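Local atomic coordinates of serine--tRNA ligase, cytoplasmic (Candida albicans, PDB entry 3QO8), a protein that attaches serine to tRNA(Ser) in two steps, first activating serine with ATP to form Ser-AMP and then transferring it to the acceptor end of the tRNA. Residues A[150-154]-A[416-420]; A[207-213]-A[249-254]; A[243-247]-A[273-279]. All blocks are in the same frame, centred on the assembly; numbering follows the deposited sequence.

Contact 1: A[150-154]-A[416-420]; sequences AKLSH and LENYQ. With SSA (5'-O-(N-(L-seryl)-sulfamoyl)adenosine), chain D.
The C-terminal turn of helix 408-419, the motif 3 helix of the class II catalytic core, meets the loop that starts helix 154-160, beside a pocket holding a second copy of the seryl-adenylate analogue SSA. Residues 150-154 run extended at Leu152 and Ser153 and turn helical at His154. The backbones come closest at His154 and Glu417, with CA atoms 5.2 Å apart. Ser153 is the N-cap of helix 154-160, and the Glu156 side chain bonds back to its N. At the next position, His154 N donates to Glu417 OE2 (2.9 Å), so helix 408-419 supplies a carboxylate to the first turn of helix 154-160; Phe360 and Gln361 bind the same carboxylate. Gln420 (chi1 p, chi2 t) aligns its amide with one residue's backbone: Leu152 N donates to Gln420 OE1 and Gln420 NE2 to Leu152 O, both 3.0 Å. Gln420 NE2 also donates to Glu417 O (3.0 Å), tying the loop to the last helical turn. Leu416 CD1 packs 3.3 Å from His154 O. Tyr419 faces the pocket instead, presenting its ring edge to the adenine; Tyr419 OH, hydrogen-bonded to Leu330 O, lies 2.9 Å from SSA N9.

Contact 2: A[207-213]-A[249-254]; sequences LQAPVMM and QPISAY
The short helix 248-252 and the residues after it pack on the bend between strands 207-208 and 212-213, and the seam has no hydrogen bonds across it. Gln249 comes first: its CB lies 3.9 Å from Met213 SD, while its amide oxygen turns to Ala245 N. Pro250 is the centre, with its CA 6.5 Å from that of Ala209. Its CG sits 3.5 Å from Ala209 CB and 3.7 Å from Pro210 O, a carbonyl buried without a polar partner, and Met213 (chi1 m, chi2 t, chi3 p) brings SD to 3.5 Å from Pro250 N. Ile251 (m, t) puts CG1 4.0 Å from Leu207 CD2 and 4.1 Å from Ala209 CB. Ser252 points away and bonds OG to Gln249 O (2.8 Å). Ala253 CB meets Met213 CE at 4.5 Å. Tyr254 (chi1 t) ends the walk with a CH-pi contact: Leu207 (t, p) sets CD2 4.1 Å from the Tyr254 ring centroid, 8° off its normal. Helix 183-200, strand 205-208 and Pro210 together match class II motif 1, which builds the dimer interface. Leu207 and Gln208 accordingly pair antiparallel with a strand of the second subunit, strand 269-278 flanks them within the chain, and strand 239-243 pairs with 212-214.

Contact 3: A[243-247]-A[273-279]; sequences LIATS and GYSSCFR. With SSA (5'-O-(N-(L-seryl)-sulfamoyl)adenosine), chain B.
This is the heart of the class II active site, where the Thr-Ser-Glu loop of seryl-tRNA synthetases runs beside the motif 2 strand and its Phe-Arg-x-Glu signature. The CA atoms of Ala245 and Cys277 are 4.7 Å apart, those of Ser247 and Ser275 5.8 Å. One backbone bond joins the segments, Phe278 N to Ile244 O (2.9 Å); next to it Ala245 CA makes a CA-H...O contact with Phe278 O (3.5 Å), and water 1 donates to Leu243 O and Phe278 O, both at 2.7 Å. Phe278 (chi1 m) offers a ring face to Leu243 (m, t), whose CD1 is 4.1 Å from Phe278 CG. Ile244 (p, t) swings CD1 to 3.5 Å from Ser275 OG. Ser247 and Ser275, both chi1 p, share water 2: 2.7 Å from Ser247 OG and 2.8 Å from Ser275 OG. Gly273 lies near Ser247 OG, where a CB would clash. Thr246 points its CA-to-CB bond away from the strand, and with chi1 t its OG1 bonds Lys300 NZ and Glu248 N and accepts from the seryl amine, SSA N10 (3.0 Å). Arg279 is stretched out (m, t, t), its NE and NH2 each 3.1 Å from Ala245 O, which fixes the guanidinium plane against the adenylate analogue. From there Arg279 NH2 reaches SSA O9 at 3.0 Å and Arg279 NH1 donates to SSA O1S at 2.8 Å.

How the contacts relate
Along the chain, contact 1 brackets the other two: its segments come first and last, while those of contacts 2 and 3 alternate (207-213, 243-247, 249-254, 273-279). Contacts 2 and 3 are one packed unit, their centres 8 Å apart, joined through neighbouring parallel strands 205-208 and 269-278; Val211 O lies 2.9 Å from Ile244 N and Leu207 O 3.0 Å from Tyr274 N. Both touch the second subunit, so the segments that carry ligand-binding residues also help form the dimer interface. Contact 1 is remote, its centre 27 Å from that of contact 3 and 34 Å from that of contact 2, and its SSA occupies a pocket separate from the catalytic one.

Contact 1: A[150-154]-A[416-420]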
loop_
_atom_site.group_PDB
_atom_site.type_symbol
_atom_site.label_atom_id
_atom_site.label_comp_id
_atom_site.label_asym_id
_atom_site.label_seq_id
_atom_site.Cartn_x
_atom_site.Cartn_y
_atom_site.Cartn_z
ATOM N N ALA A 150 20.777 -25.181 12.857
ATOM C CA ALA A 150 19.798 -24.412 12.083
ATOM C C ALA A 150 18.853 -25.425 11.462
ATOM O O ALA A 150 18.953 -25.766 10.284
ATOM C CB ALA A 150 20.471 -23.557 11.031
ATOM N N LYS A 151 17.957 -25.927 12.301
ATOM C CA LYS A 151 17.118 -27.071 11.964
ATOM C C LYS A 151 15.933 -26.678 11.078
ATOM O O LYS A 151 15.472 -27.481 10.270
ATOM C CB LYS A 151 16.616 -27.720 13.257
ATOM C CG LYS A 151 15.813 -28.987 13.072
ATOM C CD LYS A 151 15.509 -29.614 14.415
ATOM C CE LYS A 151 14.453 -30.693 14.289
ATOM N NZ LYS A 151 14.879 -31.797 13.401
ATOM N N LEU A 152 15.443 -25.448 11.228
ATOM C CA LEU A 152 14.233 -25.037 10.518
ATOM C C LEU A 152 14.517 -23.911 9.543
ATOM O O LEU A 152 15.376 -23.089 9.798
ATOM C CB LEU A 152 13.173 -24.558 11.507
ATOM C CG LEU A 152 12.775 -25.585 12.554
ATOM C CD1 LEU A 152 11.754 -24.985 13.494
ATOM C CD2 LEU A 152 12.240 -26.838 11.876
ATOM N N SER A 153 13.783 -23.871 8.437
ATOM C CA SER A 153 13.869 -22.739 7.507
ATOM C C SER A 153 13.148 -21.533 8.109
ATOM O O SER A 153 12.380 -21.664 9.062
ATOM C CB SER A 153 13.174 -23.089 6.198
ATOM O OG SER A 153 11.788 -23.230 6.463
ATOM N N HIS A 154 13.369 -20.351 7.539
ATOM C CA HIS A 154 12.701 -19.168 8.056
ATOM C C HIS A 154 11.193 -19.351 8.101
ATOM O O HIS A 154 10.551 -18.928 9.056
ATOM C CB HIS A 154 13.061 -17.929 7.237
ATOM C CG HIS A 154 12.907 -18.114 5.759
ATOM N ND1 HIS A 154 11.714 -17.902 5.101
ATOM C CD2 HIS A 154 13.800 -18.476 4.810
ATOM C CE1 HIS A 154 11.877 -18.123 3.809
ATOM N NE2 HIS A 154 13.135 -18.476 3.605
ATOM N N LEU A 416 15.179 -15.082 11.716
ATOM C CA LEU A 416 14.557 -16.344 12.115
ATOM C C LEU A 416 15.542 -17.505 12.017
ATOM O O LEU A 416 15.641 -18.326 12.938
ATOM C CB LEU A 416 13.332 -16.639 11.261
ATOM C CG LEU A 416 12.162 -15.650 11.430
ATOM C CD1 LEU A 416 11.054 -15.949 10.447
ATOM C CD2 LEU A 416 11.623 -15.670 12.848
ATOM N N GLU A 417 16.267 -17.611 10.907
ATOM C CA GLU A 417 17.148 -18.775 10.774
ATOM C C GLU A 417 18.340 -18.667 11.718
ATOM O O GLU A 417 18.805 -19.673 12.249
ATOM C CB GLU A 417 17.588 -19.019 9.322
ATOM C CG GLU A 417 16.415 -19.339 8.397
ATOM C CD GLU A 417 16.832 -19.960 7.074
ATOM O OE1 GLU A 417 18.046 -20.158 6.844
ATOM O OE2 GLU A 417 15.930 -20.263 6.267
ATOM N N ASN A 418 18.805 -17.445 11.966
ATOM C CA ASN A 418 19.999 -17.255 12.798
ATOM C C ASN A 418 19.752 -17.119 14.308
ATOM O O ASN A 418 20.690 -17.161 15.096
ATOM C CB ASN A 418 20.821 -16.065 12.287
ATOM C CG ASN A 418 21.633 -16.415 11.050
ATOM O OD1 ASN A 418 22.553 -17.228 11.122
ATOM N ND2 ASN A 418 21.299 -15.796 9.907
ATOM N N TYR A 419 18.498 -16.948 14.707
ATOM C CA TYR A 419 18.185 -16.725 16.117
ATOM C C TYR A 419 17.325 -17.842 16.677
ATOM O O TYR A 419 16.878 -17.771 17.813
ATOM C CB TYR A 419 17.534 -15.347 16.346
ATOM C CG TYR A 419 18.548 -14.228 16.475
ATOM C CD1 TYR A 419 19.139 -13.664 15.349
ATOM C CD2 TYR A 419 18.920 -13.743 17.723
ATOM C CE1 TYR A 419 20.081 -12.641 15.460
ATOM C CE2 TYR A 419 19.866 -12.716 17.849
ATOM C CZ TYR A 419 20.441 -12.174 16.707
ATOM O OH TYR A 419 21.377 -11.161 16.812
ATOM N N GLN A 420 17.119 -18.883 15.877
ATOM C CA GLN A 420 16.340 -20.027 16.316
ATOM C C GLN A 420 17.134 -20.848 17.317
ATOM O O GLN A 420 18.364 -20.852 17.306
ATOM C CB GLN A 420 15.943 -20.918 15.125
ATOM C CG GLN A 420 17.082 -21.745 14.531
ATOM C CD GLN A 420 16.630 -22.558 13.323
ATOM O OE1 GLN A 420 15.901 -23.540 13.465
ATOM N NE2 GLN A 420 17.037 -22.134 12.129
HETATM N N10 SSA D . 30.451 -7.428 20.270
HETATM C CA SSA D . 29.305 -7.830 21.064
HETATM C CB SSA D . 28.426 -6.608 21.314
HETATM O OG SSA D . 27.245 -6.986 22.030
HETATM C C9 SSA D . 28.527 -8.888 20.330
HETATM O O9 SSA D . 27.547 -9.405 20.839
HETATM N N8 SSA D . 28.962 -9.210 19.112
HETATM S S1 SSA D . 28.121 -10.192 18.159
HETATM O O1S SSA D . 28.651 -10.111 16.826
HETATM O O2S SSA D . 28.210 -11.541 18.652
HETATM O "O5'" SSA D . 26.645 -9.755 18.173
HETATM C "C5'" SSA D . 26.173 -8.686 17.355
HETATM C "C4'" SSA D . 24.820 -8.239 17.900
HETATM O "O4'" SSA D . 23.801 -9.196 17.595
HETATM C "C3'" SSA D . 24.840 -8.116 19.414
HETATM O "O3'" SSA D . 25.056 -6.760 19.815
HETATM C "C2'" SSA D . 23.472 -8.583 19.859
HETATM O "O2'" SSA D . 22.598 -7.466 20.001
HETATM C "C1'" SSA D . 22.966 -9.456 18.728
HETATM N N9 SSA D . 23.091 -10.863 19.176
HETATM C C8 SSA D . 24.024 -11.757 18.799
HETATM N N7 SSA D . 23.790 -12.921 19.453
HETATM C C5 SSA D . 22.708 -12.743 20.243
HETATM C C6 SSA D . 22.010 -13.562 21.122
HETATM N N6 SSA D . 22.389 -14.850 21.333
HETATM N N1 SSA D . 20.940 -13.054 21.774
HETATM C C2 SSA D . 20.544 -11.788 21.580
HETATM N N3 SSA D . 21.197 -10.979 20.736
HETATM C C4 SSA D . 22.280 -11.438 20.064
#

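Contact 2: A[207-213]-A[249-254]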
loop_
_atom_site.group_PDB
_atom_site.type_symbol
_atom_site.label_atom_id
_atom_site.label_comp_id
_atom_site.label_asym_id
_atom_site.label_seq_id
_atom_site.Cartn_x
_atom_site.Cartn_y
_atom_site.Cartn_z
ATOM N N LEU A 207 11.748 9.960 5.896
ATOM C CA LEU A 207 10.837 10.428 4.863
ATOM C C LEU A 207 9.923 9.289 4.470
ATOM O O LEU A 207 10.383 8.327 3.862
ATOM C CB LEU A 207 11.643 10.908 3.656
ATOM C CG LEU A 207 10.904 11.616 2.530
ATOM C CD1 LEU A 207 10.217 12.870 3.061
ATOM C CD2 LEU A 207 11.864 11.956 1.404
ATOM N N GLN A 208 8.639 9.383 4.818
ATOM C CA GLN A 208 7.688 8.355 4.406
ATOM C C GLN A 208 7.064 8.724 3.084
ATOM O O GLN A 208 6.393 9.750 2.961
ATOM C CB GLN A 208 6.593 8.121 5.442
ATOM C CG GLN A 208 5.618 6.990 5.030
ATOM C CD GLN A 208 4.613 6.677 6.129
ATOM O OE1 GLN A 208 4.919 6.826 7.304
ATOM N NE2 GLN A 208 3.416 6.254 5.752
ATOM N N ALA A 209 7.292 7.878 2.091
ATOM C CA ALA A 209 6.890 8.183 0.727
ATOM C C ALA A 209 5.509 7.627 0.432
ATOM O O ALA A 209 5.128 6.587 0.974
ATOM C CB ALA A 209 7.931 7.579 -0.263
ATOM N N PRO A 210 4.766 8.299 -0.455
ATOM C CA PRO A 210 3.492 7.741 -0.918
ATOM C C PRO A 210 3.776 6.499 -1.757
ATOM O O PRO A 210 4.846 6.407 -2.355
ATOM C CB PRO A 210 2.924 8.860 -1.792
ATOM C CG PRO A 210 4.137 9.609 -2.267
ATOM C CD PRO A 210 5.105 9.564 -1.135
ATOM N N VAL A 211 2.857 5.544 -1.783
ATOM C CA VAL A 211 3.097 4.303 -2.523
ATOM C C VAL A 211 2.448 4.285 -3.896
ATOM O O VAL A 211 2.530 3.279 -4.617
ATOM C CB VAL A 211 2.635 3.058 -1.731
ATOM C CG1 VAL A 211 3.442 2.930 -0.455
ATOM C CG2 VAL A 211 1.139 3.128 -1.432
ATOM N N MET A 212 1.792 5.390 -4.252
ATOM C CA MET A 212 1.284 5.584 -5.607
ATOM C C MET A 212 2.031 6.729 -6.274
ATOM O O MET A 212 2.388 7.712 -5.620
ATOM C CB MET A 212 -0.202 5.932 -5.586
ATOM C CG MET A 212 -1.083 4.797 -5.140
ATOM S SD MET A 212 -2.814 5.219 -5.327
ATOM C CE MET A 212 -3.570 3.816 -4.500
ATOM N N MET A 213 2.261 6.606 -7.575
ATOM C CA MET A 213 2.926 7.657 -8.343
ATOM C C MET A 213 2.207 7.875 -9.650
ATOM O O MET A 213 1.697 6.922 -10.242
ATOM C CB MET A 213 4.381 7.293 -8.646
ATOM C CG MET A 213 5.345 7.560 -7.514
ATOM S SD MET A 213 7.055 7.237 -8.004
ATOM C CE MET A 213 7.482 8.591 -9.085
ATOM N N GLN A 249 11.878 5.206 -5.858
ATOM C CA GLN A 249 11.170 5.821 -6.971
ATOM C C GLN A 249 10.587 7.204 -6.630
ATOM O O GLN A 249 10.968 8.201 -7.249
ATOM C CB GLN A 249 10.145 4.850 -7.555
ATOM C CG GLN A 249 10.829 3.770 -8.398
ATOM C CD GLN A 249 10.025 2.478 -8.519
ATOM O OE1 GLN A 249 9.034 2.268 -7.820
ATOM N NE2 GLN A 249 10.461 1.603 -9.415
ATOM N N PRO A 250 9.688 7.281 -5.631
ATOM C CA PRO A 250 9.143 8.619 -5.341
ATOM C C PRO A 250 10.175 9.563 -4.701
ATOM O O PRO A 250 10.157 10.763 -4.955
ATOM C CB PRO A 250 7.965 8.339 -4.377
ATOM C CG PRO A 250 8.272 6.989 -3.743
ATOM C CD PRO A 250 9.044 6.214 -4.841
ATOM N N ILE A 251 11.081 9.029 -3.895
ATOM C CA ILE A 251 12.063 9.880 -3.243
ATOM C C ILE A 251 13.062 10.441 -4.262
ATOM O O ILE A 251 13.540 11.564 -4.123
ATOM C CB ILE A 251 12.764 9.139 -2.073
ATOM C CG1 ILE A 251 11.727 8.795 -0.993
ATOM C CG2 ILE A 251 13.925 9.989 -1.521
ATOM C CD1 ILE A 251 12.258 8.005 0.228
ATOM N N SER A 252 13.374 9.675 -5.306
ATOM C CA SER A 252 14.264 10.195 -6.340
ATOM C C SER A 252 13.607 11.398 -7.028
ATOM O O SER A 252 14.289 12.322 -7.465
ATOM C CB SER A 252 14.640 9.117 -7.372
ATOM O OG SER A 252 13.550 8.818 -8.233
ATOM N N ALA A 253 12.276 11.394 -7.106
ATOM C CA ALA A 253 11.561 12.497 -7.752
ATOM C C ALA A 253 11.250 13.644 -6.791
ATOM O O ALA A 253 10.717 14.667 -7.204
ATOM C CB ALA A 253 10.278 11.998 -8.388
ATOM N N TYR A 254 11.571 13.458 -5.512
ATOM C CA TYR A 254 11.271 14.446 -4.467
ATOM C C TYR A 254 11.820 15.833 -4.827
ATOM O O TYR A 254 11.120 16.839 -4.692
ATOM C CB TYR A 254 11.857 13.966 -3.136
ATOM C CG TYR A 254 11.436 14.727 -1.887
ATOM C CD1 TYR A 254 10.157 14.581 -1.352
ATOM C CD2 TYR A 254 12.333 15.544 -1.217
ATOM C CE1 TYR A 254 9.777 15.245 -0.193
ATOM C CE2 TYR A 254 11.965 16.219 -0.056
ATOM C CZ TYR A 254 10.686 16.057 0.449
ATOM O OH TYR A 254 10.320 16.729 1.588
#

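Contact 3: A[243-247]-A[273-279]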
loop_
_atom_site.group_PDB
_atom_site.type_symbol
_atom_site.label_atom_id
_atom_site.label_comp_id
_atom_site.label_asym_id
_atom_site.label_seq_id
_atom_site.Cartn_x
_atom_site.Cartn_y
_atom_site.Cartn_z
ATOM N N LEU A 243 1.650 1.617 -8.421
ATOM C CA LEU A 243 2.201 1.353 -7.099
ATOM C C LEU A 243 3.724 1.282 -7.190
ATOM O O LEU A 243 4.271 0.743 -8.162
ATOM C CB LEU A 243 1.647 0.038 -6.552
ATOM C CG LEU A 243 0.180 0.113 -6.111
ATOM C CD1 LEU A 243 -0.291 -1.276 -5.692
ATOM C CD2 LEU A 243 0.029 1.100 -4.960
ATOM N N ILE A 244 4.415 1.815 -6.189
ATOM C CA ILE A 244 5.875 1.843 -6.216
ATOM C C ILE A 244 6.476 0.488 -5.863
ATOM O O ILE A 244 5.893 -0.259 -5.083
ATOM C CB ILE A 244 6.443 2.934 -5.272
ATOM C CG1 ILE A 244 6.214 2.569 -3.796
ATOM C CG2 ILE A 244 5.838 4.329 -5.641
ATOM C CD1 ILE A 244 6.821 3.571 -2.787
ATOM N N ALA A 245 7.635 0.177 -6.458
ATOM C CA ALA A 245 8.391 -1.032 -6.151
ATOM C C ALA A 245 9.373 -0.781 -5.015
ATOM O O ALA A 245 9.876 -1.718 -4.395
ATOM C CB ALA A 245 9.152 -1.523 -7.420
ATOM N N THR A 246 9.642 0.493 -4.738
ATOM C CA THR A 246 10.636 0.873 -3.736
ATOM C C THR A 246 10.508 2.368 -3.507
ATOM O O THR A 246 10.186 3.107 -4.438
ATOM C CB THR A 246 12.101 0.544 -4.213
ATOM O OG1 THR A 246 13.039 1.335 -3.473
ATOM C CG2 THR A 246 12.277 0.855 -5.692
ATOM N N SER A 247 10.750 2.819 -2.278
ATOM C CA SER A 247 10.681 4.252 -1.998
ATOM C C SER A 247 11.710 5.054 -2.795
ATOM O O SER A 247 11.611 6.279 -2.897
ATOM C CB SER A 247 10.764 4.557 -0.492
ATOM O OG SER A 247 11.997 4.120 0.073
ATOM N N GLY A 273 14.332 6.638 3.765
ATOM C CA GLY A 273 13.029 6.445 3.156
ATOM C C GLY A 273 12.304 5.277 3.782
ATOM O O GLY A 273 12.919 4.280 4.112
ATOM N N TYR A 274 10.997 5.405 3.961
ATOM C CA TYR A 274 10.197 4.284 4.434
ATOM C C TYR A 274 8.919 4.190 3.622
ATOM O O TYR A 274 8.223 5.196 3.415
ATOM C CB TYR A 274 9.851 4.417 5.929
ATOM C CG TYR A 274 8.712 3.499 6.317
ATOM C CD1 TYR A 274 8.839 2.115 6.182
ATOM C CD2 TYR A 274 7.500 4.000 6.758
ATOM C CE1 TYR A 274 7.805 1.264 6.494
ATOM C CE2 TYR A 274 6.447 3.136 7.096
ATOM C CZ TYR A 274 6.611 1.770 6.955
ATOM O OH TYR A 274 5.595 0.890 7.268
ATOM N N SER A 275 8.609 2.987 3.156
ATOM C CA SER A 275 7.345 2.772 2.469
ATOM C C SER A 275 7.097 1.285 2.404
ATOM O O SER A 275 8.020 0.488 2.590
ATOM C CB SER A 275 7.414 3.323 1.042
ATOM O OG SER A 275 8.238 2.483 0.220
ATOM N N SER A 276 5.857 0.909 2.134
ATOM C CA SER A 276 5.601 -0.413 1.583
ATOM C C SER A 276 6.032 -0.410 0.112
ATOM O O SER A 276 6.158 0.659 -0.504
ATOM C CB SER A 276 4.132 -0.797 1.732
ATOM O OG SER A 276 3.864 -1.100 3.093
ATOM N N CYS A 277 6.267 -1.607 -0.422
ATOM C CA CYS A 277 6.784 -1.817 -1.772
ATOM C C CYS A 277 5.994 -2.943 -2.403
ATOM O O CYS A 277 5.698 -3.938 -1.743
ATOM C CB CYS A 277 8.272 -2.201 -1.720
ATOM S SG CYS A 277 9.281 -1.004 -0.790
ATOM N N PHE A 278 5.664 -2.799 -3.682
ATOM C CA PHE A 278 4.787 -3.762 -4.354
ATOM C C PHE A 278 5.429 -4.228 -5.647
ATOM O O PHE A 278 5.829 -3.406 -6.475
ATOM C CB PHE A 278 3.416 -3.114 -4.618
ATOM C CG PHE A 278 2.781 -2.560 -3.371
ATOM C CD1 PHE A 278 1.959 -3.351 -2.584
ATOM C CD2 PHE A 278 3.062 -1.263 -2.956
ATOM C CE1 PHE A 278 1.406 -2.845 -1.403
ATOM C CE2 PHE A 278 2.516 -0.759 -1.789
ATOM C CZ PHE A 278 1.682 -1.545 -1.022
ATOM N N ARG A 279 5.542 -5.547 -5.816
ATOM C CA ARG A 279 6.189 -6.091 -6.992
ATOM C C ARG A 279 5.434 -7.300 -7.525
ATOM O O ARG A 279 5.110 -8.210 -6.779
ATOM C CB ARG A 279 7.630 -6.467 -6.656
ATOM C CG ARG A 279 8.421 -5.302 -6.101
ATOM C CD ARG A 279 9.894 -5.635 -5.969
ATOM N NE ARG A 279 10.611 -4.505 -5.393
ATOM C CZ ARG A 279 11.932 -4.356 -5.427
ATOM N NH1 ARG A 279 12.701 -5.272 -6.031
ATOM N NH2 ARG A 279 12.480 -3.278 -4.868
HETATM N N10 SSA B . 15.936 0.927 -4.154
HETATM C CA SSA B . 16.842 -0.210 -4.301
HETATM C CB SSA B . 17.688 -0.372 -3.039
HETATM O OG SSA B . 16.873 -0.830 -1.941
HETATM C C9 SSA B . 16.064 -1.468 -4.565
HETATM O O9 SSA B . 14.839 -1.485 -4.527
HETATM N N8 SSA B . 16.784 -2.553 -4.833
HETATM S S1 SSA B . 16.165 -4.031 -4.839
HETATM O O1S SSA B . 15.281 -4.269 -5.943
HETATM O O2S SSA B . 17.241 -4.966 -4.865
HETATM O "O5'" SSA B . 15.402 -4.273 -3.522
HETATM C "C5'" SSA B . 16.013 -4.030 -2.267
HETATM C "C4'" SSA B . 15.766 -5.227 -1.343
HETATM O "O4'" SSA B . 14.375 -5.488 -1.121
HETATM C "C3'" SSA B . 16.304 -6.535 -1.879
HETATM O "O3'" SSA B . 17.724 -6.598 -1.682
HETATM C "C2'" SSA B . 15.524 -7.535 -1.035
HETATM O "O2'" SSA B . 16.106 -7.645 0.279
HETATM C "C1'" SSA B . 14.155 -6.872 -0.883
HETATM N N9 SSA B . 13.214 -7.402 -1.892
HETATM C C8 SSA B . 13.255 -7.204 -3.220
HETATM N N7 SSA B . 12.227 -7.870 -3.787
HETATM C C5 SSA B . 11.545 -8.475 -2.797
HETATM C C6 SSA B . 10.414 -9.269 -2.771
HETATM N N6 SSA B . 9.793 -9.564 -3.933
HETATM N N1 SSA B . 9.956 -9.734 -1.586
HETATM C C2 SSA B . 10.588 -9.432 -0.445
HETATM N N3 SSA B . 11.679 -8.656 -0.440
HETATM C C4 SSA B . 12.176 -8.182 -1.605
HETATM O O HOH W 1 4.164 -1.974 -8.091
HETATM O O HOH W 2 10.829 1.762 0.866
#